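PDB 4HZ2: glutathione S-transferase domain from Xanthobacter autotrophicus, which binds glutathione and probably acts as a glutathione transferase. Local coordinates for residues B[34-39]-B[90-95]; B[41-46]-B[99-104]. All blocks are in the same frame, centred on the assembly; numbering follows the deposited sequence. Where two conformers were deposited one is given.

Both contacts lie in the thioredoxin-like N-terminal domain of the glutathione S-transferase fold, their centres about 9 Å apart, and both draw on helix 32-43. Contact 1 pairs the earlier turns of that helix with helix 88-96; contact 2 joins its C-terminal end to the loop between helix 88-96 and helix 107-137. The segments therefore alternate along the chain: 34-39, 41-46, 90-95, 99-104. Phe-95 bridges the two, its ring meeting His-46 edge-to-face and packing on Leu-41. The pairing of the helices thus runs from a buried part beside the glutathione site to the protein surface, where the loop begins the passage toward the helical C-terminal domain.

Contact 1. Residues B[34-39]-B[90-95]; sequences CWKAAQ and AILLHF
Two helices of the thioredoxin-like domain, 32-43 and 88-96, meet here through Lys-36 and Ala-37 on one side and Ile-91 and Leu-92 on the other. Ala-37 and Ile-91 come nearest in the backbone, with their CA atoms 6.2 Å apart. The small Ala-37 allows this approach, its CB resting 3.9 Å from Ile-91 CG2, the branch that lies anti to the backbone N. Leu-92 crosses Lys-36 at about a right angle: its CD2 sits 3.5 Å from the backbone Lys-36 O and 4.0 Å from Lys-36 CB, while CD1 lies 4.2 Å from Lys-36 CD. In this thioredoxin-like domain both helices carry, near their N-terminal ends, residues that bind glutathione, and the extended chain of Lys-36 leads that way. Its NZ forms a salt bridge with Glu-119 of helix 107-137 and hydrogen bonds to Asn-33, Ser-88 and Asn-89; Asn-33 and Ser-88 bind glutathione. With an alanine in place of Leu-92, the CB and CD of Lys-36 would probably lose the part of their apolar cover that the leucine branches supply, opening a gap beside the aliphatic chain that carries this buried ammonium group. Leu-92 also packs on Ala-182 of helix 178-187, in the C-terminal domain.

Contact 2. Residues B[41-46]-B[99-104]; sequences LSLTGH and TPWLPP
Helix 32-43 ends in a Schellman motif, with backbone bonds from His-46 N to Leu-41 O and from Gly-45 N to Ser-42 O; Gly-45, at phi 86°, is its C-prime residue. Facing it, residues 99-102 form a type I beta turn closed by Leu-102 N to Thr-99 O. Thr-99 OG1 adds an ST turn by accepting from Trp-101 N at 3.0 Å, and its own second partner is Ala-96 O at the end of helix 88-96. The backbones stay well apart, Thr-44 CA and Thr-99 CA lying 7.7 Å from each other, and side chains bridge the interval. Leu-43 lays CD1 over one face of the Trp-101 indole in a CH-pi contact, 4.2 Å from the centroid of the six-membered ring and displaced toward the rim, with Trp-101 CZ2 its nearest atom at 3.8 Å. Leu-181 of helix 178-187 touches both side chains. Beside them, Thr-44 CG2 meets Thr-99 CG2 at 4.0 Å. In both threonines OG1 lies between the backbone N and the carbonyl carbon (Thr-44 chi1 59°), which leaves CG2 anti to the carbonyl carbon and turned to the other segment. Thr-44 OG1 accepts from His-46 ND1 at 3.0 Å, nearly in the imidazole plane, and also bonds to Ile-40 O. Each threonine thus commits its hydroxyl to its own side, so an internally hydrogen-bonded helix end and loop turn join through side-chain contacts between carbon atoms.

Contact 1. Residues B[34-39]-B[90-95]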
loop_
_atom_site.group_PDB
_atom_site.type_symbol
_atom_site.label_atom_id
_atom_site.label_comp_id
_atom_site.label_asym_id
_atom_site.label_seq_id
_atom_site.Cartn_x
_atom_site.Cartn_y
_atom_site.Cartn_z
ATOM N N CYS B 34 -10.408 9.728 2.048
ATOM C CA CYS B 34 -10.471 11.188 2.101
ATOM C C CYS B 34 -10.548 11.667 3.547
ATOM O O CYS B 34 -9.934 12.681 3.893
ATOM C CB CYS B 34 -11.669 11.678 1.281
ATOM S SG CYS B 34 -11.425 11.298 -0.494
ATOM N N TRP B 35 -11.265 10.922 4.397
ATOM C CA TRP B 35 -11.281 11.210 5.821
ATOM C C TRP B 35 -9.843 11.261 6.401
ATOM O O TRP B 35 -9.552 12.108 7.265
ATOM C CB TRP B 35 -12.171 10.195 6.581
ATOM C CG TRP B 35 -12.111 10.303 8.064
ATOM C CD1 TRP B 35 -12.969 11.004 8.889
ATOM C CD2 TRP B 35 -11.149 9.675 8.928
ATOM N NE1 TRP B 35 -12.578 10.861 10.206
ATOM C CE2 TRP B 35 -11.474 10.041 10.256
ATOM C CE3 TRP B 35 -10.032 8.850 8.705
ATOM C CZ2 TRP B 35 -10.728 9.602 11.355
ATOM C CZ3 TRP B 35 -9.290 8.414 9.803
ATOM C CH2 TRP B 35 -9.647 8.789 11.110
ATOM N N LYS B 36 -8.957 10.345 5.966
ATOM C CA LYS B 36 -7.575 10.328 6.487
ATOM C C LYS B 36 -6.938 11.699 6.284
ATOM O O LYS B 36 -6.273 12.229 7.185
ATOM C CB LYS B 36 -6.684 9.301 5.779
ATOM C CG LYS B 36 -7.101 7.839 6.018
ATOM C CD LYS B 36 -6.394 6.923 5.033
ATOM C CE LYS B 36 -6.824 5.471 5.089
ATOM N NZ LYS B 36 -6.114 4.681 4.037
ATOM N N ALA B 37 -7.119 12.234 5.076
ATOM C CA ALA B 37 -6.482 13.499 4.722
ATOM C C ALA B 37 -7.074 14.633 5.564
ATOM O O ALA B 37 -6.324 15.421 6.164
ATOM C CB ALA B 37 -6.613 13.823 3.224
ATOM N N ALA B 38 -8.404 14.742 5.607
ATOM C CA ALA B 38 -9.027 15.803 6.401
ATOM C C ALA B 38 -8.635 15.677 7.879
ATOM O O ALA B 38 -8.348 16.691 8.561
ATOM C CB ALA B 38 -10.543 15.806 6.238
ATOM N N GLN B 39 -8.645 14.448 8.390
ATOM C CA GLN B 39 -8.384 14.252 9.795
ATOM C C GLN B 39 -6.963 14.639 10.188
ATOM O O GLN B 39 -6.761 15.286 11.229
ATOM C CB GLN B 39 -8.636 12.777 10.162
ATOM C CG GLN B 39 -8.482 12.456 11.640
ATOM C CD GLN B 39 -9.548 13.147 12.493
ATOM O OE1 GLN B 39 -10.680 12.632 12.689
ATOM N NE2 GLN B 39 -9.201 14.311 13.006
ATOM N N ALA B 90 0.308 8.391 2.122
ATOM C CA ALA B 90 1.428 9.347 1.904
ATOM C C ALA B 90 1.053 10.710 2.456
ATOM O O ALA B 90 1.899 11.403 3.016
ATOM C CB ALA B 90 1.780 9.458 0.411
ATOM N N ILE B 91 -0.216 11.092 2.331
ATOM C CA ILE B 91 -0.686 12.371 2.923
ATOM C C ILE B 91 -0.595 12.309 4.463
ATOM O O ILE B 91 -0.184 13.261 5.134
ATOM C CB ILE B 91 -2.110 12.694 2.452
ATOM C CG1 ILE B 91 -2.073 13.041 0.958
ATOM C CG2 ILE B 91 -2.734 13.850 3.256
ATOM C CD1 ILE B 91 -3.411 12.937 0.248
ATOM N N LEU B 92 -0.940 11.157 5.048
ATOM C CA LEU B 92 -0.773 11.009 6.488
ATOM C C LEU B 92 0.687 11.174 6.883
ATOM O O LEU B 92 0.993 11.874 7.838
ATOM C CB LEU B 92 -1.224 9.618 6.962
ATOM C CG LEU B 92 -2.740 9.296 7.053
ATOM C CD1 LEU B 92 -3.035 7.805 7.330
ATOM C CD2 LEU B 92 -3.467 10.248 8.045
ATOM N N LEU B 93 1.587 10.517 6.160
ATOM C CA LEU B 93 3.020 10.626 6.440
ATOM C C LEU B 93 3.537 12.038 6.244
ATOM O O LEU B 93 4.435 12.465 6.947
ATOM C CB LEU B 93 3.818 9.646 5.565
ATOM C CG LEU B 93 3.723 8.168 5.965
ATOM C CD1 LEU B 93 4.148 7.297 4.779
ATOM C CD2 LEU B 93 4.629 7.936 7.176
ATOM N N HIS B 94 2.968 12.763 5.295
ATOM C CA HIS B 94 3.543 14.066 4.963
ATOM C C HIS B 94 3.257 15.083 6.070
ATOM O O HIS B 94 4.158 15.842 6.521
ATOM C CB HIS B 94 2.928 14.573 3.644
ATOM C CG HIS B 94 3.429 15.920 3.244
ATOM N ND1 HIS B 94 4.604 16.088 2.543
ATOM C CD2 HIS B 94 2.936 17.167 3.474
ATOM C CE1 HIS B 94 4.801 17.385 2.328
ATOM N NE2 HIS B 94 3.816 18.062 2.900
ATOM N N PHE B 95 1.983 15.145 6.466
ATOM C CA PHE B 95 1.556 16.091 7.505
ATOM C C PHE B 95 1.838 15.680 8.944
ATOM O O PHE B 95 1.896 16.532 9.823
ATOM C CB PHE B 95 0.090 16.466 7.316
ATOM C CG PHE B 95 -0.139 17.240 6.053
ATOM C CD1 PHE B 95 -0.618 16.593 4.918
ATOM C CD2 PHE B 95 0.214 18.595 5.973
ATOM C CE1 PHE B 95 -0.793 17.270 3.732
ATOM C CE2 PHE B 95 0.038 19.292 4.774
ATOM C CZ PHE B 95 -0.495 18.625 3.656
#

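Contact 2. Residues B[41-46]-B[99-104]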
loop_
_atom_site.group_PDB
_atom_site.type_symbol
_atom_site.label_atom_id
_atom_site.label_comp_id
_atom_site.label_asym_id
_atom_site.label_seq_id
_atom_site.Cartn_x
_atom_site.Cartn_y
_atom_site.Cartn_z
ATOM N N LEU B 41 -4.979 16.753 8.571
ATOM C CA LEU B 41 -4.883 18.225 8.427
ATOM C C LEU B 41 -5.472 18.960 9.635
ATOM O O LEU B 41 -4.890 19.925 10.166
ATOM C CB LEU B 41 -5.541 18.701 7.130
ATOM C CG LEU B 41 -4.788 18.292 5.873
ATOM C CD1 LEU B 41 -5.489 18.794 4.622
ATOM C CD2 LEU B 41 -3.369 18.834 5.921
ATOM N N SER B 42 -6.622 18.496 10.096
ATOM C CA SER B 42 -7.248 19.135 11.241
ATOM C C SER B 42 -6.418 18.899 12.512
ATOM O O SER B 42 -6.233 19.834 13.303
ATOM C CB SER B 42 -8.720 18.705 11.408
ATOM O OG SER B 42 -8.853 17.374 11.878
ATOM N N LEU B 43 -5.897 17.678 12.696
ATOM C CA LEU B 43 -5.081 17.349 13.879
ATOM C C LEU B 43 -3.795 18.180 13.940
ATOM O O LEU B 43 -3.273 18.482 15.021
ATOM C CB LEU B 43 -4.725 15.849 13.910
ATOM C CG LEU B 43 -5.904 14.948 14.274
ATOM C CD1 LEU B 43 -5.571 13.493 13.963
ATOM C CD2 LEU B 43 -6.242 15.133 15.756
ATOM N N THR B 44 -3.275 18.553 12.776
ATOM C CA THR B 44 -1.994 19.255 12.745
ATOM C C THR B 44 -2.183 20.757 12.488
ATOM O O THR B 44 -1.219 21.481 12.234
ATOM C CB THR B 44 -1.031 18.642 11.710
ATOM O OG1 THR B 44 -1.635 18.692 10.408
ATOM C CG2 THR B 44 -0.691 17.198 12.095
ATOM N N GLY B 45 -3.428 21.230 12.576
ATOM C CA GLY B 45 -3.667 22.677 12.633
ATOM C C GLY B 45 -3.767 23.364 11.289
ATOM O O GLY B 45 -3.649 24.582 11.210
ATOM N N HIS B 46 -3.982 22.595 10.227
ATOM C CA HIS B 46 -4.075 23.188 8.895
ATOM C C HIS B 46 -5.514 23.497 8.507
ATOM O O HIS B 46 -6.372 22.614 8.567
ATOM C CB HIS B 46 -3.463 22.257 7.838
ATOM C CG HIS B 46 -1.981 22.108 7.958
ATOM N ND1 HIS B 46 -1.396 21.053 8.621
ATOM C CD2 HIS B 46 -0.965 22.894 7.522
ATOM C CE1 HIS B 46 -0.083 21.182 8.576
ATOM N NE2 HIS B 46 0.206 22.295 7.921
ATOM N N THR B 99 5.402 15.597 14.251
ATOM C CA THR B 99 4.346 15.650 15.274
ATOM C C THR B 99 4.323 14.317 16.047
ATOM O O THR B 99 4.904 13.333 15.606
ATOM C CB THR B 99 2.939 15.880 14.662
ATOM O OG1 THR B 99 2.406 14.643 14.128
ATOM C CG2 THR B 99 2.992 16.942 13.576
ATOM N N PRO B 100 3.659 14.288 17.209
ATOM C CA PRO B 100 3.585 13.015 17.935
ATOM C C PRO B 100 2.799 11.953 17.170
ATOM O O PRO B 100 2.774 10.775 17.591
ATOM C CB PRO B 100 2.845 13.378 19.233
ATOM C CG PRO B 100 2.944 14.873 19.359
ATOM C CD PRO B 100 3.124 15.433 17.978
ATOM N N TRP B 101 2.157 12.313 16.055
ATOM C CA TRP B 101 1.419 11.278 15.284
ATOM C C TRP B 101 2.361 10.394 14.444
ATOM O O TRP B 101 1.924 9.372 13.876
ATOM C CB TRP B 101 0.363 11.919 14.362
ATOM C CG TRP B 101 -0.790 12.419 15.155
ATOM C CD1 TRP B 101 -1.008 13.707 15.618
ATOM C CD2 TRP B 101 -1.866 11.626 15.653
ATOM N NE1 TRP B 101 -2.167 13.744 16.353
ATOM C CE2 TRP B 101 -2.709 12.479 16.398
ATOM C CE3 TRP B 101 -2.203 10.274 15.524
ATOM C CZ2 TRP B 101 -3.874 12.024 17.009
ATOM C CZ3 TRP B 101 -3.362 9.818 16.130
ATOM C CH2 TRP B 101 -4.192 10.696 16.858
ATOM N N LEU B 102 3.633 10.805 14.305
ATOM C CA LEU B 102 4.582 10.016 13.516
ATOM C C LEU B 102 5.924 9.890 14.231
ATOM O O LEU B 102 6.644 10.892 14.371
ATOM C CB LEU B 102 4.805 10.626 12.135
ATOM C CG LEU B 102 5.650 9.791 11.167
ATOM C CD1 LEU B 102 5.052 8.395 10.875
ATOM C CD2 LEU B 102 5.859 10.533 9.860
ATOM N N PRO B 103 6.267 8.674 14.696
ATOM C CA PRO B 103 7.568 8.508 15.337
ATOM C C PRO B 103 8.700 8.823 14.361
ATOM O O PRO B 103 8.527 8.688 13.147
ATOM C CB PRO B 103 7.620 7.008 15.712
ATOM C CG PRO B 103 6.218 6.547 15.654
ATOM C CD PRO B 103 5.469 7.439 14.703
ATOM N N PRO B 104 9.884 9.133 14.892
ATOM C CA PRO B 104 11.045 9.334 14.041
ATOM C C PRO B 104 11.548 8.004 13.480
ATOM O O PRO B 104 11.151 6.922 13.955
ATOM C CB PRO B 104 12.083 9.903 15.007
ATOM C CG PRO B 104 11.724 9.278 16.336
ATOM C CD PRO B 104 10.215 9.172 16.328
#